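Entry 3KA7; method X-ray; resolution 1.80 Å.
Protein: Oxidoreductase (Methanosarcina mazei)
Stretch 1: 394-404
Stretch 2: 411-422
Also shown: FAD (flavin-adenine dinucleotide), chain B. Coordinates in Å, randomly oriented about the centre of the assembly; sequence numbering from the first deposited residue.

Stretch 1, residues 394-404: LYVVGDGAKGK
Stretch 2, residues 411-422: GVALGVMSVMEK

Glycine lets two backbones touch, and the contact between residues 394-404 and the helix that continues through 411-421 illustrates this: the one direct hydrogen bond between the stretches is made by a glycine amide to a glycine carbonyl that the helix already uses. Gly403 N donates to Gly411 O at 2.9 Å, with an N-H...O angle of 157°, while Gly415 N reaches the same Gly411 O at 3.0 Å in the ordinary helical pattern. Lys402 CA adds a CA-H...O contact to Gly411 O at 3.4 Å. The closeness depends on missing side chains. CA atoms lie 4.5 Å apart for both Lys402-Gly411 and Gly403-Gly415; an ideal CB on Gly411 would come within 3.0 Å of Lys402 CB, one on Gly415 within 2.6 Å of Ala401 O, and one on Gly403 within 2.4 Å of Leu414 CB.

Toward the start of stretch 1 and the end of the helix, which run in roughly opposite directions, side chains take over and the backbones separate. The chain leaves the strand 394-396 and runs extended through Val397 (phi/psi -126/167), with CA-CA spacings of 7.1 Å for Tyr395-Val419 and 5.9 Å for Val397-Val416. Tyr395 (chi1 m, chi2 -90°) and Val397 (m) point toward the helix, whereas Val396 (t), between them, points away, so the alternation of the strand carries on into the extended residue after it. Tyr395 CG meets Val419 CG1 at 3.9 Å, and Tyr395 CE1 meets Lys422 CD at 4.1 Å; both approach the ring obliquely. Val397 packs on two successive helical turns, with its CB 3.9 Å from Val416 CG2 and its CG1 3.9 Å from Val419 CG2. Val412, Val416 and Val419 are all t.

A type I turn from Gly398 to Ala401 joins these regions, closed by Ala401 N to Gly398 O at 3.0 Å. Gly398 adopts 114/-174, angles that themselves call for glycine, and an ideal CB there would also lie 2.6 Å from FAD O2P. Asp399 (-80/9) and Gly400 (-97/-1) follow, then Ala401 at -148/59. Val412 CG2 supports the turn, 3.7 Å from Asp399 N, which itself donates to FAD O2P at 2.9 Å. Asp399 (chi1 p) accepts FAD O3' on OD2 at 2.7 Å. Lys402 (m, t, m, m) curls back so that NZ donates to Asp399 O at 3.0 Å. Water 1 accepts from Gly398 N at 2.9 Å and lies 2.9 Å from Val412 O, linking turn to helix where no direct hydrogen bond does.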

# COMPACT_ATOMS: atom_id res chain seq x y z
N LEU A 394 -2.49 19.99 -14.34
CA LEU A 394 -1.53 19.26 -13.50
C LEU A 394 -2.25 18.50 -12.40
O LEU A 394 -2.91 19.12 -11.55
CB LEU A 394 -0.51 20.23 -12.89
CG LEU A 394 0.46 19.60 -11.88
CD1 LEU A 394 1.31 18.54 -12.54
CD2 LEU A 394 1.32 20.69 -11.26
N TYR A 395 -2.13 17.18 -12.42
CA TYR A 395 -2.72 16.30 -11.40
C TYR A 395 -1.67 15.42 -10.72
O TYR A 395 -0.63 15.11 -11.31
CB TYR A 395 -3.79 15.41 -12.02
CG TYR A 395 -4.98 16.18 -12.58
CD1 TYR A 395 -6.08 16.45 -11.79
CD2 TYR A 395 -4.98 16.64 -13.89
CE1 TYR A 395 -7.18 17.16 -12.29
CE2 TYR A 395 -6.06 17.35 -14.40
CZ TYR A 395 -7.16 17.60 -13.59
OH TYR A 395 -8.25 18.31 -14.08
N VAL A 396 -1.95 15.02 -9.49
CA VAL A 396 -1.07 14.13 -8.74
C VAL A 396 -1.75 12.80 -8.49
O VAL A 396 -2.90 12.75 -8.01
CB VAL A 396 -0.67 14.75 -7.38
CG1 VAL A 396 0.14 13.74 -6.54
CG2 VAL A 396 0.08 16.05 -7.60
N VAL A 397 -1.06 11.71 -8.82
CA VAL A 397 -1.56 10.38 -8.54
C VAL A 397 -0.52 9.58 -7.75
O VAL A 397 0.64 9.99 -7.64
CB VAL A 397 -1.88 9.61 -9.82
CG1 VAL A 397 -2.96 10.38 -10.62
CG2 VAL A 397 -0.62 9.43 -10.67
N GLY A 398 -0.94 8.44 -7.20
CA GLY A 398 -0.03 7.64 -6.39
C GLY A 398 -0.49 7.60 -4.95
O GLY A 398 -1.58 8.09 -4.63
N ASP A 399 0.32 7.01 -4.08
CA ASP A 399 -0.12 6.81 -2.70
C ASP A 399 0.00 8.06 -1.82
O ASP A 399 -0.21 7.99 -0.60
CB ASP A 399 0.46 5.53 -2.08
CG ASP A 399 1.94 5.65 -1.69
OD1 ASP A 399 2.52 6.76 -1.75
OD2 ASP A 399 2.52 4.61 -1.34
N GLY A 400 0.32 9.19 -2.44
CA GLY A 400 0.23 10.49 -1.77
C GLY A 400 -1.07 11.19 -2.11
O GLY A 400 -1.35 12.30 -1.64
N ALA A 401 -1.88 10.53 -2.95
CA ALA A 401 -3.19 11.05 -3.34
C ALA A 401 -4.15 9.90 -3.59
O ALA A 401 -4.69 9.76 -4.70
CB ALA A 401 -3.07 11.91 -4.58
N LYS A 402 -4.38 9.08 -2.58
CA LYS A 402 -5.25 7.89 -2.70
C LYS A 402 -6.72 8.27 -2.59
O LYS A 402 -7.07 9.21 -1.86
CB LYS A 402 -4.92 6.87 -1.62
CG LYS A 402 -3.47 6.40 -1.63
CD LYS A 402 -3.21 5.28 -0.62
CE LYS A 402 -3.33 5.78 0.82
NZ LYS A 402 -2.43 6.98 1.09
N GLY A 403 -7.57 7.52 -3.29
CA GLY A 403 -9.02 7.61 -3.08
C GLY A 403 -9.38 7.18 -1.67
O GLY A 403 -8.82 6.22 -1.14
N LYS A 404 -10.32 7.88 -1.06
CA LYS A 404 -10.67 7.57 0.32
C LYS A 404 -11.19 6.14 0.46
O LYS A 404 -11.99 5.68 -0.35
CB LYS A 404 -11.71 8.56 0.86
CG LYS A 404 -11.23 9.99 0.92
CD LYS A 404 -12.27 10.90 1.54
CE LYS A 404 -11.91 12.35 1.27
NZ LYS A 404 -11.93 13.14 2.52
N GLY A 411 -6.42 2.15 -3.10
CA GLY A 411 -6.53 3.59 -3.00
C GLY A 411 -5.82 4.31 -4.13
O GLY A 411 -6.31 5.31 -4.64
N VAL A 412 -4.65 3.81 -4.52
CA VAL A 412 -3.94 4.41 -5.64
C VAL A 412 -4.81 4.34 -6.89
O VAL A 412 -4.98 5.33 -7.60
CB VAL A 412 -2.59 3.71 -5.91
CG1 VAL A 412 -1.99 4.21 -7.24
CG2 VAL A 412 -1.64 3.94 -4.76
N ALA A 413 -5.39 3.16 -7.13
CA ALA A 413 -6.26 2.98 -8.31
C ALA A 413 -7.47 3.93 -8.29
O ALA A 413 -7.78 4.57 -9.30
CB ALA A 413 -6.71 1.53 -8.39
N LEU A 414 -8.14 4.02 -7.14
CA LEU A 414 -9.30 4.91 -7.00
C LEU A 414 -8.93 6.34 -7.35
O LEU A 414 -9.67 7.03 -8.05
CB LEU A 414 -9.89 4.83 -5.59
CG LEU A 414 -10.62 3.53 -5.27
CD1 LEU A 414 -10.90 3.41 -3.76
CD2 LEU A 414 -11.92 3.43 -6.07
N GLY A 415 -7.78 6.79 -6.86
CA GLY A 415 -7.29 8.13 -7.18
C GLY A 415 -7.06 8.34 -8.67
O GLY A 415 -7.45 9.37 -9.23
N VAL A 416 -6.41 7.39 -9.34
CA VAL A 416 -6.17 7.52 -10.77
C VAL A 416 -7.51 7.59 -11.50
O VAL A 416 -7.69 8.42 -12.39
CB VAL A 416 -5.32 6.35 -11.34
CG1 VAL A 416 -5.20 6.45 -12.86
CG2 VAL A 416 -3.92 6.35 -10.70
N MSE A 417 -8.46 6.74 -11.10
CA MSE A 417 -9.79 6.76 -11.72
C MSE A 417 -10.44 8.13 -11.59
O MSE A 417 -11.07 8.63 -12.52
CB MSE A 417 -10.70 5.70 -11.09
CG MSE A 417 -10.30 4.26 -11.39
SE MSE A 417 -11.40 3.04 -10.34
CE MSE A 417 -11.16 1.41 -11.39
N SER A 418 -10.26 8.76 -10.43
CA SER A 418 -10.82 10.09 -10.19
C SER A 418 -10.26 11.14 -11.15
O SER A 418 -11.00 11.94 -11.73
CB SER A 418 -10.58 10.51 -8.73
OG SER A 418 -11.00 11.84 -8.52
N VAL A 419 -8.95 11.11 -11.34
CA VAL A 419 -8.29 12.01 -12.27
C VAL A 419 -8.76 11.77 -13.70
O VAL A 419 -9.08 12.71 -14.43
CB VAL A 419 -6.77 11.84 -12.20
CG1 VAL A 419 -6.09 12.52 -13.36
CG2 VAL A 419 -6.25 12.38 -10.87
N MSE A 420 -8.81 10.50 -14.09
CA MSE A 420 -9.23 10.15 -15.44
C MSE A 420 -10.64 10.68 -15.72
O MSE A 420 -10.91 11.19 -16.80
CB MSE A 420 -9.20 8.63 -15.63
CG MSE A 420 -7.81 8.00 -15.47
SE MSE A 420 -6.52 8.59 -16.80
CE MSE A 420 -5.44 9.82 -15.70
N GLU A 421 -11.52 10.56 -14.74
CA GLU A 421 -12.90 11.03 -14.90
C GLU A 421 -12.93 12.54 -15.03
O GLU A 421 -13.74 13.10 -15.78
CB GLU A 421 -13.75 10.57 -13.72
CG GLU A 421 -13.89 9.04 -13.62
CD GLU A 421 -14.31 8.56 -12.24
OE1 GLU A 421 -14.82 9.37 -11.44
OE2 GLU A 421 -14.13 7.35 -11.95
N LYS A 422 -12.04 13.21 -14.31
CA LYS A 422 -11.94 14.66 -14.40
C LYS A 422 -11.42 15.09 -15.76
O LYS A 422 -11.97 16.02 -16.35
CB LYS A 422 -11.04 15.20 -13.28
CG LYS A 422 -11.71 15.21 -11.91
CD LYS A 422 -10.75 15.65 -10.81
CE LYS A 422 -11.45 15.68 -9.46
NZ LYS A 422 -10.55 16.14 -8.37
PA FAD B . 5.82 5.23 -6.55
O1A FAD B . 6.08 6.21 -5.44
O2A FAD B . 6.06 3.77 -6.23
O5B FAD B . 6.69 5.63 -7.83
C5B FAD B . 7.12 6.97 -8.00
C4B FAD B . 8.12 6.90 -9.16
O4B FAD B . 8.58 8.19 -9.52
C3B FAD B . 9.35 6.07 -8.77
O3B FAD B . 9.55 5.02 -9.71
C2B FAD B . 10.50 7.08 -8.80
O2B FAD B . 11.73 6.52 -9.20
C1B FAD B . 9.98 8.13 -9.78
N9A FAD B . 10.52 9.49 -9.58
C8A FAD B . 10.72 10.19 -8.41
N7A FAD B . 11.17 11.43 -8.74
C5A FAD B . 11.25 11.51 -10.10
C6A FAD B . 11.66 12.51 -10.97
N6A FAD B . 11.96 13.72 -10.50
N1A FAD B . 11.62 12.28 -12.33
C2A FAD B . 11.20 11.06 -12.83
N3A FAD B . 10.80 10.07 -11.97
C4A FAD B . 10.83 10.30 -10.63
N1 FAD B . 0.59 -1.92 -1.40
C2 FAD B . -0.33 -2.93 -1.64
O2 FAD B . -1.34 -2.70 -2.30
N3 FAD B . -0.10 -4.19 -1.10
C4 FAD B . 1.02 -4.44 -0.33
O4 FAD B . 1.23 -5.55 0.15
C4X FAD B . 1.93 -3.42 -0.08
N5 FAD B . 3.05 -3.66 0.71
C5X FAD B . 3.96 -2.64 0.93
C6 FAD B . 5.09 -2.86 1.71
C7 FAD B . 6.02 -1.85 1.91
C7M FAD B . 7.23 -2.12 2.76
C8 FAD B . 5.79 -0.60 1.35
C8M FAD B . 6.76 0.53 1.56
C9 FAD B . 4.65 -0.36 0.58
C9A FAD B . 3.73 -1.39 0.36
N10 FAD B . 2.60 -1.16 -0.40
C10 FAD B . 1.71 -2.17 -0.63
C1' FAD B . 2.29 0.20 -0.94
C2' FAD B . 2.70 0.25 -2.42
O2' FAD B . 4.00 -0.31 -2.56
C3' FAD B . 2.69 1.71 -2.88
O3' FAD B . 1.48 2.33 -2.45
C4' FAD B . 2.80 1.91 -4.39
O4' FAD B . 3.84 1.16 -4.96
C5' FAD B . 3.10 3.39 -4.61
O5' FAD B . 2.91 3.66 -5.98
P FAD B . 2.90 5.16 -6.50
O1P FAD B . 1.90 5.27 -7.63
O2P FAD B . 2.71 6.16 -5.38
O3P FAD B . 4.34 5.42 -7.16
O HOH W 1 -3.74 7.92 -7.09